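Uncharacterized protein MJ0236 (Methanocaldococcus jannaschii DSM 2661, PDB 2PHP) probably makes thiamine phosphate through this C-terminal ThiN domain, while the rest of the bifunctional protein probably phosphorylates hydroxymethylpyrimidine and its monophosphate. Local coordinates at residues B[37-42]-B[93-98]; B[50-55]-B[73-78]; B[79-84]-B[126-131]. All coordinates share one frame; numbering follows the deposited sequence.

Contact 1 (B[37-42]-B[93-98])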
loop_
_atom_site.group_PDB
_atom_site.type_symbol
_atom_site.label_atom_id
_atom_site.label_comp_id
_atom_site.label_asym_id
_atom_site.label_seq_id
_atom_site.Cartn_x
_atom_site.Cartn_y
_atom_site.Cartn_z
ATOM N N ILE B 37 -16.335 4.548 -3.678
ATOM C CA ILE B 37 -17.286 3.994 -4.628
ATOM C C ILE B 37 -17.940 2.803 -3.932
ATOM O O ILE B 37 -17.259 1.989 -3.292
ATOM C CB ILE B 37 -16.586 3.574 -5.951
ATOM C CG1 ILE B 37 -17.632 3.096 -6.967
ATOM C CG2 ILE B 37 -15.544 2.513 -5.680
ATOM C CD1 ILE B 37 -17.115 2.994 -8.380
ATOM N N ALA B 38 -19.263 2.727 -4.039
ATOM C CA ALA B 38 -20.034 1.681 -3.392
ATOM C C ALA B 38 -21.095 1.060 -4.293
ATOM O O ALA B 38 -21.583 1.682 -5.246
ATOM C CB ALA B 38 -20.698 2.236 -2.141
ATOM N N GLU B 39 -21.455 -0.174 -3.970
ATOM C CA GLU B 39 -22.476 -0.890 -4.719
ATOM C C GLU B 39 -23.198 -1.802 -3.742
ATOM O O GLU B 39 -22.578 -2.407 -2.856
ATOM C CB GLU B 39 -21.854 -1.713 -5.845
ATOM C CG GLU B 39 -22.887 -2.281 -6.826
ATOM C CD GLU B 39 -22.253 -3.089 -7.954
ATOM O OE1 GLU B 39 -21.348 -2.557 -8.641
ATOM O OE2 GLU B 39 -22.664 -4.256 -8.164
ATOM N N SER B 40 -24.513 -1.895 -3.903
ATOM C CA SER B 40 -25.320 -2.721 -3.024
ATOM C C SER B 40 -25.909 -3.924 -3.729
ATOM O O SER B 40 -25.905 -4.023 -4.966
ATOM C CB SER B 40 -26.486 -1.914 -2.470
ATOM O OG SER B 40 -27.453 -1.715 -3.489
ATOM N N LEU B 41 -26.420 -4.838 -2.913
ATOM C CA LEU B 41 -27.106 -6.013 -3.414
ATOM C C LEU B 41 -28.478 -5.439 -3.776
ATOM O O LEU B 41 -28.830 -4.327 -3.349
ATOM C CB LEU B 41 -27.269 -7.039 -2.294
ATOM C CG LEU B 41 -26.055 -7.840 -1.831
ATOM C CD1 LEU B 41 -26.372 -8.510 -0.491
ATOM C CD2 LEU B 41 -25.689 -8.875 -2.896
ATOM N N PRO B 42 -29.270 -6.169 -4.570
ATOM C CA PRO B 42 -30.590 -5.629 -4.914
ATOM C C PRO B 42 -31.433 -5.485 -3.637
ATOM O O PRO B 42 -31.278 -6.274 -2.705
ATOM C CB PRO B 42 -31.152 -6.684 -5.872
ATOM C CG PRO B 42 -29.900 -7.260 -6.504
ATOM C CD PRO B 42 -28.982 -7.401 -5.323
ATOM N N ILE B 93 -31.076 1.057 -9.189
ATOM C CA ILE B 93 -29.883 1.821 -8.821
ATOM C C ILE B 93 -29.191 1.216 -7.588
ATOM O O ILE B 93 -29.709 1.296 -6.478
ATOM C CB ILE B 93 -30.266 3.292 -8.553
ATOM C CG1 ILE B 93 -30.847 3.904 -9.832
ATOM C CG2 ILE B 93 -29.051 4.092 -8.091
ATOM C CD1 ILE B 93 -29.859 3.945 -11.004
ATOM N N ARG B 94 -28.021 0.613 -7.797
ATOM C CA ARG B 94 -27.274 -0.018 -6.706
ATOM C C ARG B 94 -25.875 0.564 -6.454
ATOM O O ARG B 94 -25.180 0.108 -5.548
ATOM C CB ARG B 94 -27.133 -1.526 -6.975
ATOM C CG ARG B 94 -28.453 -2.242 -7.194
ATOM C CD ARG B 94 -28.266 -3.728 -7.475
ATOM N NE ARG B 94 -27.581 -3.999 -8.743
ATOM C CZ ARG B 94 -26.300 -4.338 -8.848
ATOM N NH1 ARG B 94 -25.558 -4.454 -7.759
ATOM N NH2 ARG B 94 -25.759 -4.557 -10.042
ATOM N N ALA B 95 -25.460 1.565 -7.226
ATOM C CA ALA B 95 -24.116 2.117 -7.045
ATOM C C ALA B 95 -23.990 3.633 -7.057
ATOM O O ALA B 95 -24.792 4.344 -7.677
ATOM C CB ALA B 95 -23.171 1.521 -8.089
ATOM N N CYS B 96 -22.946 4.115 -6.387
ATOM C CA CYS B 96 -22.681 5.544 -6.291
ATOM C C CYS B 96 -21.222 5.849 -5.954
ATOM O O CYS B 96 -20.562 5.102 -5.224
ATOM C CB CYS B 96 -23.590 6.164 -5.225
ATOM S SG CYS B 96 -23.289 7.923 -4.880
HETATM N N MSE B 97 -20.730 6.955 -6.502
HETATM C CA MSE B 97 -19.366 7.413 -6.254
HETATM C C MSE B 97 -19.398 8.927 -6.106
HETATM O O MSE B 97 -20.022 9.608 -6.921
HETATM C CB MSE B 97 -18.448 7.051 -7.420
HETATM C CG MSE B 97 -17.065 7.660 -7.287
HETATM SE SE MSE B 97 -15.864 7.076 -8.672
HETATM C CE MSE B 97 -14.191 7.758 -7.977
ATOM N N ASN B 98 -18.742 9.459 -5.079
ATOM C CA ASN B 98 -18.721 10.905 -4.901
ATOM C C ASN B 98 -17.447 11.466 -5.515
ATOM O O ASN B 98 -16.375 10.888 -5.351
ATOM C CB ASN B 98 -18.812 11.287 -3.421
ATOM C CG ASN B 98 -17.612 10.818 -2.609
ATOM O OD1 ASN B 98 -17.377 9.617 -2.460
ATOM N ND2 ASN B 98 -16.846 11.772 -2.081
HETATM O O HOH W 1 -29.941 -0.477 -4.263
#
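Strands 37-40 and 95-98 run antiparallel, 166° apart, as neighbours in the central mixed sheet of the ThiN domain. Ala38 and Cys96 form the hydrogen-bonded pair: Ala38 N to Cys96 O and Cys96 N to Ala38 O are both 3.0 Å. The flanking pairs, Ile37 with Met97 and Glu39 with Ala95, are non-hydrogen-bonded. At the end of the ladder, Ser40 N donates to Arg94 O at 2.7 Å. Arg94 and Ala95 together face Gly164 on the next strand, a classic beta bulge.

Ile37, Glu39, Ala95 and Met97 share one face of the sheet, covered by helices 8-22 and 167-185. Ile37 CG1 meets Met97 CB at 4.1 Å. Cys96 and Ala38 turn to the other face, under helix 77-87. Arg94 bends at chi3 (-66°), which brings its guanidinium back beside Glu39. Arg94 NH1 donates to Glu39 OE2 at 2.9 Å, part of a salt bridge, from above the carboxylate plane; the carboxylate and guanidinium planes stand 78° apart. This buried carboxylate is also held by Ala167 N and Asn14 ND2. An alanine in place of Arg94 would probably leave the Glu39 carboxylate without its buried counter-charge and would lose the NH1 bond that holds the Ser40 carbonyl. Arg94 NH1 reaches Ser40 O at 2.8 Å, within the guanidinium plane and nearly along the C=O axis.

Contact 2 (B[50-55]-B[73-78])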
loop_
_atom_site.group_PDB
_atom_site.type_symbol
_atom_site.label_atom_id
_atom_site.label_comp_id
_atom_site.label_asym_id
_atom_site.label_seq_id
_atom_site.Cartn_x
_atom_site.Cartn_y
_atom_site.Cartn_z
ATOM N N VAL B 50 -24.218 -3.089 1.582
ATOM C CA VAL B 50 -23.484 -2.222 0.655
ATOM C C VAL B 50 -21.976 -2.384 0.814
ATOM O O VAL B 50 -21.463 -2.315 1.930
ATOM C CB VAL B 50 -23.829 -0.732 0.894
ATOM C CG1 VAL B 50 -23.139 0.139 -0.154
ATOM C CG2 VAL B 50 -25.339 -0.535 0.859
ATOM N N ALA B 51 -21.266 -2.592 -0.295
ATOM C CA ALA B 51 -19.805 -2.739 -0.237
ATOM C C ALA B 51 -19.075 -1.519 -0.802
ATOM O O ALA B 51 -19.562 -0.861 -1.729
ATOM C CB ALA B 51 -19.366 -3.988 -0.985
ATOM N N ALA B 52 -17.902 -1.234 -0.238
ATOM C CA ALA B 52 -17.084 -0.099 -0.672
ATOM C C ALA B 52 -15.690 -0.154 -0.043
ATOM O O ALA B 52 -15.385 -1.085 0.698
ATOM C CB ALA B 52 -17.772 1.196 -0.295
ATOM N N LEU B 53 -14.851 0.843 -0.329
ATOM C CA LEU B 53 -13.497 0.881 0.223
ATOM C C LEU B 53 -13.514 1.154 1.712
ATOM O O LEU B 53 -14.308 1.953 2.185
ATOM C CB LEU B 53 -12.655 1.961 -0.470
ATOM C CG LEU B 53 -12.353 1.716 -1.947
ATOM C CD1 LEU B 53 -11.653 2.910 -2.557
ATOM C CD2 LEU B 53 -11.503 0.474 -2.079
ATOM N N THR B 54 -12.636 0.482 2.447
ATOM C CA THR B 54 -12.533 0.676 3.889
ATOM C C THR B 54 -11.782 1.994 4.102
ATOM O O THR B 54 -11.882 2.618 5.152
ATOM C CB THR B 54 -11.776 -0.502 4.550
ATOM O OG1 THR B 54 -10.574 -0.770 3.815
ATOM C CG2 THR B 54 -12.650 -1.758 4.567
ATOM N N GLY B 55 -11.029 2.405 3.086
ATOM C CA GLY B 55 -10.314 3.671 3.138
ATOM C C GLY B 55 -11.044 4.600 2.180
ATOM O O GLY B 55 -12.268 4.721 2.247
ATOM N N PHE B 73 -18.184 -5.236 2.574
ATOM C CA PHE B 73 -19.559 -4.860 2.842
ATOM C C PHE B 73 -19.621 -4.121 4.174
ATOM O O PHE B 73 -18.913 -4.465 5.119
ATOM C CB PHE B 73 -20.449 -6.104 2.898
ATOM C CG PHE B 73 -20.894 -6.569 1.558
ATOM C CD1 PHE B 73 -22.033 -6.027 0.968
ATOM C CD2 PHE B 73 -20.137 -7.499 0.845
ATOM C CE1 PHE B 73 -22.410 -6.397 -0.314
ATOM C CE2 PHE B 73 -20.505 -7.874 -0.440
ATOM C CZ PHE B 73 -21.644 -7.325 -1.023
ATOM N N GLY B 74 -20.478 -3.111 4.243
ATOM C CA GLY B 74 -20.607 -2.345 5.460
ATOM C C GLY B 74 -19.500 -1.332 5.637
ATOM O O GLY B 74 -19.463 -0.621 6.628
ATOM N N ALA B 75 -18.593 -1.247 4.672
ATOM C CA ALA B 75 -17.502 -0.284 4.796
ATOM C C ALA B 75 -17.977 1.167 4.848
ATOM O O ALA B 75 -17.463 1.949 5.645
ATOM C CB ALA B 75 -16.484 -0.454 3.663
ATOM N N SER B 76 -18.967 1.529 4.029
ATOM C CA SER B 76 -19.436 2.917 3.996
ATOM C C SER B 76 -20.908 3.231 4.295
ATOM O O SER B 76 -21.765 3.107 3.427
ATOM C CB SER B 76 -19.072 3.543 2.634
ATOM O OG SER B 76 -19.508 4.895 2.550
ATOM N N GLU B 77 -21.194 3.666 5.519
ATOM C CA GLU B 77 -22.560 4.040 5.877
ATOM C C GLU B 77 -22.975 5.277 5.079
ATOM O O GLU B 77 -24.106 5.378 4.611
ATOM C CB GLU B 77 -22.658 4.352 7.367
ATOM C CG GLU B 77 -22.722 3.122 8.244
ATOM C CD GLU B 77 -22.433 3.430 9.695
ATOM O OE1 GLU B 77 -23.064 4.362 10.236
ATOM O OE2 GLU B 77 -21.575 2.737 10.294
ATOM N N HIS B 78 -22.035 6.207 4.923
ATOM C CA HIS B 78 -22.261 7.460 4.203
ATOM C C HIS B 78 -22.838 7.277 2.797
ATOM O O HIS B 78 -23.947 7.727 2.526
ATOM C CB HIS B 78 -20.952 8.251 4.124
ATOM C CG HIS B 78 -21.091 9.589 3.466
ATOM N ND1 HIS B 78 -21.730 10.652 4.067
ATOM C CD2 HIS B 78 -20.686 10.029 2.248
ATOM C CE1 HIS B 78 -21.715 11.690 3.246
ATOM N NE2 HIS B 78 -21.088 11.338 2.137
HETATM O O HOH W 2 -21.381 0.210 3.331
#
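Phe73 leaves strand 71-73 beside strand 50-53 and lays its ring against Ala51. Phe73 CB lies 4.0 Å from Val50 O. Phe73 CG stands anti to the carbonyl carbon (chi1 -83°) and is 3.9 Å from Ala51 CB. Phe73 CD1 comes closest to the backbone, 3.6 Å from Val50 C. CE1 touches both Ala51 CB and Ala51 N, while CD2, CE2 and the tip atom CZ meet the same methyl. That methyl sits almost exactly over the ring centre: Ala51 CB is 3.7 Å from the Phe73 centroid and 4° off the ring normal, a CH-pi contact. Lys8 makes a cation-pi contact with the ring, and helix 8-22 packs on it through Val11 and Ile12.

Ala51 and Phe73 form an antiparallel non-hydrogen-bonded pair. Just past it, Gly74 N donates to Val50 O at 2.6 Å. Gly74 has a positive phi (79°), which suits glycine, and here the chain turns off the sheet. Ala75 CB then packs 3.2 Å from Ala52 O, and Ser76 CB lies 4.0 Å from Ala52 CB. Thr54 CG2 also meets the Ala75 methyl. Thr54 OG1 bonds to Asp70 N and to Tyr66 OH of the second subunit. Water 2 donates to Val50 O and accepts a weak bond from Ser76 N. Ser76 OG caps Ile79 N, so the whole is a strand-to-helix connection ending in a serine N-cap, at the edge of the sheet within this chain.

Contact 3 (B[79-84]-B[126-131]); sequences IAKIIL and NVSTME
Lys81 and Met130 bury the most surface here, and Ile82 follows. They join the middle of helix 77-87 to the first turn of helix 129-141. Lys81 points from its helix toward the other segment. Lys81 CB lies 3.9 Å from Met130 CB and 4.0 Å from Glu131 CG, so the root of the lysine rests against two consecutive residues. The chain then runs extended through chi2 and chi3, and Lys81 CD passes 3.2 Å from Ser128 OG. It bends at chi4 (-66°), and CE is still near that oxygen. The lysine and Glu131 cross obliquely.

Met130, a selenomethionine, starts toward Lys81 but folds at chi2 (-59°) and chi3 (95°), which carries its end away from the lysine. Met130 SE comes to rest 3.8 Å from Ile82 CD1. The two side chains lie side by side and point the same way. Ile82 also touches Cys96 of strand 95-100, and Arg120 packs on Met130, so this side of the contact is buried.

Ser128 is the N-cap of helix 129-141. Ser128 OG accepts a weak bond from Glu131 N at 3.4 Å.

The contact is thus apolar on the inner side, with the selenomethionine side chain against Ile82, and polar on the outer side. There Lys81 NZ and Glu131 OE2 are 4.0 Å apart, beyond a salt bridge. Their opposite charges would probably attract only at longer range, and the residues touch chiefly along their chains, the lysine methylenes against Glu131 CG and OE2.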
loop_
_atom_site.group_PDB
_atom_site.type_symbol
_atom_site.label_atom_id
_atom_site.label_comp_id
_atom_site.label_asym_id
_atom_site.label_seq_id
_atom_site.Cartn_x
_atom_site.Cartn_y
_atom_site.Cartn_z
ATOM N N ILE B 79 -22.091 6.629 1.902
ATOM C CA ILE B 79 -22.574 6.412 0.539
ATOM C C ILE B 79 -23.733 5.413 0.542
ATOM O O ILE B 79 -24.563 5.409 -0.366
ATOM C CB ILE B 79 -21.454 5.867 -0.392
ATOM C CG1 ILE B 79 -20.270 6.838 -0.436
ATOM C CG2 ILE B 79 -22.000 5.661 -1.797
ATOM C CD1 ILE B 79 -20.577 8.161 -1.085
ATOM N N ALA B 80 -23.788 4.561 1.562
ATOM C CA ALA B 80 -24.865 3.587 1.661
ATOM C C ALA B 80 -26.203 4.323 1.822
ATOM O O ALA B 80 -27.207 3.932 1.224
ATOM C CB ALA B 80 -24.628 2.662 2.848
ATOM N N LYS B 81 -26.214 5.382 2.629
ATOM C CA LYS B 81 -27.434 6.166 2.847
ATOM C C LYS B 81 -27.953 6.704 1.516
ATOM O O LYS B 81 -29.158 6.769 1.294
ATOM C CB LYS B 81 -27.166 7.344 3.791
ATOM C CG LYS B 81 -26.869 6.971 5.247
ATOM C CD LYS B 81 -26.667 8.233 6.079
ATOM C CE LYS B 81 -26.053 7.954 7.446
ATOM N NZ LYS B 81 -26.955 7.157 8.321
ATOM N N ILE B 82 -27.040 7.088 0.629
ATOM C CA ILE B 82 -27.444 7.610 -0.669
ATOM C C ILE B 82 -28.075 6.513 -1.533
ATOM O O ILE B 82 -29.159 6.699 -2.085
ATOM C CB ILE B 82 -26.251 8.226 -1.432
ATOM C CG1 ILE B 82 -25.723 9.447 -0.675
ATOM C CG2 ILE B 82 -26.690 8.608 -2.841
ATOM C CD1 ILE B 82 -24.369 9.975 -1.196
ATOM N N ILE B 83 -27.401 5.371 -1.642
ATOM C CA ILE B 83 -27.913 4.261 -2.441
ATOM C C ILE B 83 -29.255 3.727 -1.933
ATOM O O ILE B 83 -30.189 3.552 -2.711
ATOM C CB ILE B 83 -26.889 3.108 -2.509
ATOM C CG1 ILE B 83 -25.617 3.609 -3.207
ATOM C CG2 ILE B 83 -27.491 1.917 -3.260
ATOM C CD1 ILE B 83 -24.430 2.681 -3.111
ATOM N N LEU B 84 -29.357 3.467 -0.634
ATOM C CA LEU B 84 -30.612 2.972 -0.084
ATOM C C LEU B 84 -31.741 3.972 -0.278
ATOM O O LEU B 84 -32.891 3.578 -0.474
ATOM C CB LEU B 84 -30.459 2.629 1.398
ATOM C CG LEU B 84 -29.943 1.209 1.653
ATOM C CD1 LEU B 84 -28.555 1.046 1.043
ATOM C CD2 LEU B 84 -29.915 0.931 3.148
ATOM N N ASN B 126 -33.854 16.639 12.820
ATOM C CA ASN B 126 -33.807 15.191 13.030
ATOM C C ASN B 126 -33.852 14.284 11.807
ATOM O O ASN B 126 -34.642 13.338 11.744
ATOM C CB ASN B 126 -34.907 14.774 14.005
ATOM C CG ASN B 126 -34.779 15.468 15.345
ATOM O OD1 ASN B 126 -35.228 16.602 15.518
ATOM N ND2 ASN B 126 -34.137 14.797 16.298
ATOM N N VAL B 127 -32.994 14.570 10.838
ATOM C CA VAL B 127 -32.907 13.752 9.640
ATOM C C VAL B 127 -31.439 13.610 9.287
ATOM O O VAL B 127 -30.595 14.366 9.775
ATOM C CB VAL B 127 -33.624 14.391 8.430
ATOM C CG1 VAL B 127 -35.104 14.517 8.707
ATOM C CG2 VAL B 127 -33.004 15.743 8.112
ATOM N N SER B 128 -31.141 12.623 8.451
ATOM C CA SER B 128 -29.782 12.387 7.986
ATOM C C SER B 128 -29.635 13.205 6.708
ATOM O O SER B 128 -30.423 13.044 5.773
ATOM C CB SER B 128 -29.584 10.905 7.678
ATOM O OG SER B 128 -28.554 10.714 6.720
ATOM N N THR B 129 -28.644 14.089 6.667
ATOM C CA THR B 129 -28.438 14.919 5.489
ATOM C C THR B 129 -28.455 14.107 4.194
ATOM O O THR B 129 -29.106 14.494 3.226
ATOM C CB THR B 129 -27.089 15.660 5.541
ATOM O OG1 THR B 129 -26.943 16.319 6.804
ATOM C CG2 THR B 129 -27.014 16.695 4.419
HETATM N N MSE B 130 -27.738 12.984 4.176
HETATM C CA MSE B 130 -27.666 12.163 2.966
HETATM C C MSE B 130 -28.962 11.474 2.564
HETATM O O MSE B 130 -29.232 11.310 1.375
HETATM C CB MSE B 130 -26.549 11.124 3.091
HETATM C CG MSE B 130 -25.139 11.719 3.045
HETATM SE SE MSE B 130 -24.744 12.711 1.386
HETATM C CE MSE B 130 -25.200 14.486 2.031
ATOM N N GLU B 131 -29.771 11.070 3.538
ATOM C CA GLU B 131 -31.034 10.409 3.212
ATOM C C GLU B 131 -32.031 11.460 2.724
ATOM O O GLU B 131 -32.674 11.303 1.683
ATOM C CB GLU B 131 -31.587 9.686 4.444
ATOM C CG GLU B 131 -30.537 8.894 5.193
ATOM C CD GLU B 131 -31.100 8.105 6.361
ATOM O OE1 GLU B 131 -32.009 8.613 7.054
ATOM O OE2 GLU B 131 -30.612 6.977 6.593
#

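All three contacts lie in the ThiN domain, with centres 10 to 14 Å apart. Contacts 1 and 2 share the mixed sheet, where strands 37-40 and 50-53 are neighbours: Glu39 O lies 2.9 Å from Ala51 N, a probable hydrogen bond. Contact 2 is nested within the loop closed by contact 1. It leads into helix 77-87, which carries on into contact 3. Contact 3 opens after contact 2 closes and crosses contact 1 along the chain. Helix 77-87 lies over the sheet through Ile79 and Ile83, against Ala38 and Cys96. Through Lys81 and Ile82 the same helix also meets helix 129-141, and contact 2 borders the second subunit at Thr54.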